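Local coordinates for protein fiber (Bovine adenovirus 4, PDB 4UE0) that forms the trimeric head at the tip of the adenovirus fibre, which probably attaches the virion to a receptor on the host cell, at residues K84-T89 / F101-E106. Sequence-based numbering, arbitrary orientation.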
loop_
_atom_site.group_PDB
_atom_site.type_symbol
_atom_site.label_atom_id
_atom_site.label_comp_id
_atom_site.label_asym_id
_atom_site.label_seq_id
_atom_site.Cartn_x
_atom_site.Cartn_y
_atom_site.Cartn_z
ATOM N N LYS A 84 -3.100 14.285 6.178
ATOM C CA LYS A 84 -4.245 13.694 6.851
ATOM C C LYS A 84 -4.391 12.262 6.375
ATOM O O LYS A 84 -4.397 12.010 5.169
ATOM C CB LYS A 84 -5.547 14.470 6.545
ATOM C CG LYS A 84 -6.776 13.910 7.250
ATOM C CD LYS A 84 -6.997 14.393 8.664
ATOM C CE LYS A 84 -8.466 14.177 9.035
ATOM N NZ LYS A 84 -8.845 14.795 10.333
ATOM N N THR A 85 -4.490 11.336 7.321
ATOM C CA THR A 85 -4.733 9.920 7.035
ATOM C C THR A 85 -6.192 9.592 7.318
ATOM O O THR A 85 -6.740 9.987 8.341
ATOM C CB THR A 85 -3.804 9.041 7.870
ATOM O OG1 THR A 85 -2.453 9.406 7.599
ATOM C CG2 THR A 85 -3.978 7.578 7.537
ATOM N N TYR A 86 -6.825 8.890 6.384
ATOM C CA TYR A 86 -8.212 8.455 6.471
ATOM C C TYR A 86 -8.311 6.962 6.475
ATOM O O TYR A 86 -7.629 6.293 5.684
ATOM C CB TYR A 86 -9.029 8.976 5.294
ATOM C CG TYR A 86 -8.954 10.463 5.103
ATOM C CD1 TYR A 86 -7.971 11.017 4.293
ATOM C CD2 TYR A 86 -9.866 11.328 5.691
ATOM C CE1 TYR A 86 -7.877 12.362 4.074
ATOM C CE2 TYR A 86 -9.774 12.704 5.490
ATOM C CZ TYR A 86 -8.797 13.213 4.673
ATOM O OH TYR A 86 -8.712 14.584 4.478
ATOM N N GLY A 87 -9.160 6.446 7.350
ATOM C CA GLY A 87 -9.561 5.065 7.264
ATOM C C GLY A 87 -10.622 4.892 6.186
ATOM O O GLY A 87 -11.475 5.768 6.017
ATOM N N VAL A 88 -10.554 3.787 5.452
ATOM C CA VAL A 88 -11.462 3.492 4.349
ATOM C C VAL A 88 -12.099 2.130 4.621
ATOM O O VAL A 88 -11.403 1.140 4.734
ATOM C CB VAL A 88 -10.721 3.435 3.005
ATOM C CG1 VAL A 88 -11.749 3.327 1.888
ATOM C CG2 VAL A 88 -9.817 4.640 2.798
ATOM N N THR A 89 -13.406 2.139 4.833
ATOM C CA THR A 89 -14.148 0.903 5.123
ATOM C C THR A 89 -15.094 0.650 3.966
ATOM O O THR A 89 -15.918 1.519 3.657
ATOM C CB THR A 89 -14.916 1.050 6.451
ATOM O OG1 THR A 89 -13.979 1.324 7.520
ATOM C CG2 THR A 89 -15.667 -0.239 6.772
ATOM N N PHE A 101 -15.229 6.904 4.466
ATOM C CA PHE A 101 -13.997 7.543 4.964
ATOM C C PHE A 101 -14.197 7.918 6.421
ATOM O O PHE A 101 -15.281 8.354 6.807
ATOM C CB PHE A 101 -13.650 8.751 4.086
ATOM C CG PHE A 101 -13.383 8.353 2.677
ATOM C CD1 PHE A 101 -12.143 7.886 2.295
ATOM C CD2 PHE A 101 -14.397 8.364 1.742
ATOM C CE1 PHE A 101 -11.914 7.457 1.007
ATOM C CE2 PHE A 101 -14.159 7.935 0.453
ATOM C CZ PHE A 101 -12.928 7.468 0.089
ATOM N N SER A 102 -13.141 7.828 7.206
ATOM C CA SER A 102 -13.236 8.072 8.636
ATOM C C SER A 102 -13.628 9.495 8.966
ATOM O O SER A 102 -14.220 9.748 10.023
ATOM C CB SER A 102 -11.912 7.704 9.280
ATOM O OG SER A 102 -10.819 8.361 8.663
ATOM N N SER A 103 -13.275 10.446 8.103
ATOM C CA SER A 103 -13.681 11.822 8.237
ATOM C C SER A 103 -13.857 12.374 6.827
ATOM O O SER A 103 -13.473 11.734 5.835
ATOM C CB SER A 103 -12.707 12.586 9.139
ATOM O OG SER A 103 -11.461 12.709 8.605
ATOM N N SER A 104 -14.437 13.561 6.744
ATOM C CA SER A 104 -14.697 14.147 5.442
ATOM C C SER A 104 -13.402 14.476 4.708
ATOM O O SER A 104 -12.462 15.008 5.268
ATOM C CB SER A 104 -15.587 15.387 5.580
ATOM O OG SER A 104 -14.947 16.412 6.319
ATOM N N LEU A 105 -13.394 14.171 3.423
ATOM C CA LEU A 105 -12.247 14.479 2.590
ATOM C C LEU A 105 -12.171 15.993 2.311
ATOM O O LEU A 105 -13.170 16.708 2.334
ATOM C CB LEU A 105 -12.336 13.701 1.274
ATOM C CG LEU A 105 -12.364 12.187 1.405
ATOM C CD1 LEU A 105 -12.586 11.558 0.039
ATOM C CD2 LEU A 105 -11.079 11.670 1.982
ATOM N N GLU A 106 -10.958 16.488 2.082
ATOM C CA GLU A 106 -10.772 17.866 1.647
ATOM C C GLU A 106 -11.100 17.976 0.165
ATOM O O GLU A 106 -10.550 17.231 -0.650
ATOM C CB GLU A 106 -9.330 18.322 1.830
ATOM C CG GLU A 106 -8.831 18.233 3.252
ATOM C CD GLU A 106 -9.515 19.216 4.159
ATOM O OE1 GLU A 106 -9.783 20.356 3.729
ATOM O OE2 GLU A 106 -9.779 18.851 5.318
HETATM O O HOH W 1 -9.600 10.679 9.171
HETATM O O HOH W 2 -9.536 16.524 6.260
#
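In the antiparallel beta-sandwich of the fibre head, strand 83-93 pairs with strand 96-101, and this contact covers the point where that pairing gives way to a loop. Val-88 and Phe-101 form the last bridge, an antiparallel non-hydrogen-bonded pair with CA atoms 4.8 Å apart. Beyond it Ser-102 N still donates to Gly-87 O at 2.9 Å, in the carbonyl plane. The next strand-type bond is replaced by a side chain: Gly-87 N donates to Ser-102 OG, with an N-H...O angle of 149°. Chi1 sets that hydroxyl between the backbone N and carbonyl carbon of Ser-102, the crowded position, facing the strand. One water then joins Ser-102 OG, Ser-103 OG and Thr-85 O, bridging strand 83-93 and the loop.

Tyr-86 lies between strand 83-93 and the loop. Its CB lies 4.5 Å from Phe-101 CD1, at the ring edge, and chi1 of -54° turns CG anti to the carbonyl carbon, so the ring runs along the loop. CD2 and CE2 lie beside Ser-103 OG, CE2 also 3.5 Å from Ser-104 O. Leu-105 CD2 sits over one face in a CH-pi contact, 3.6 Å from the centroid and 2° off the normal; Lys-84 CG covers the opposite face toward the rim. Leu-105 CD1 sits over the Phe-101 ring, so one isopropyl group serves two aromatics. At the tip, Tyr-86 OH makes a weak hydrogen bond to Gln-76 OE1, which also accepts from Glu-106 N. A second water lies 2.8 Å from Tyr-86 OH and, in the Glu-106 conformer described, donates to OE2 at 2.5 Å.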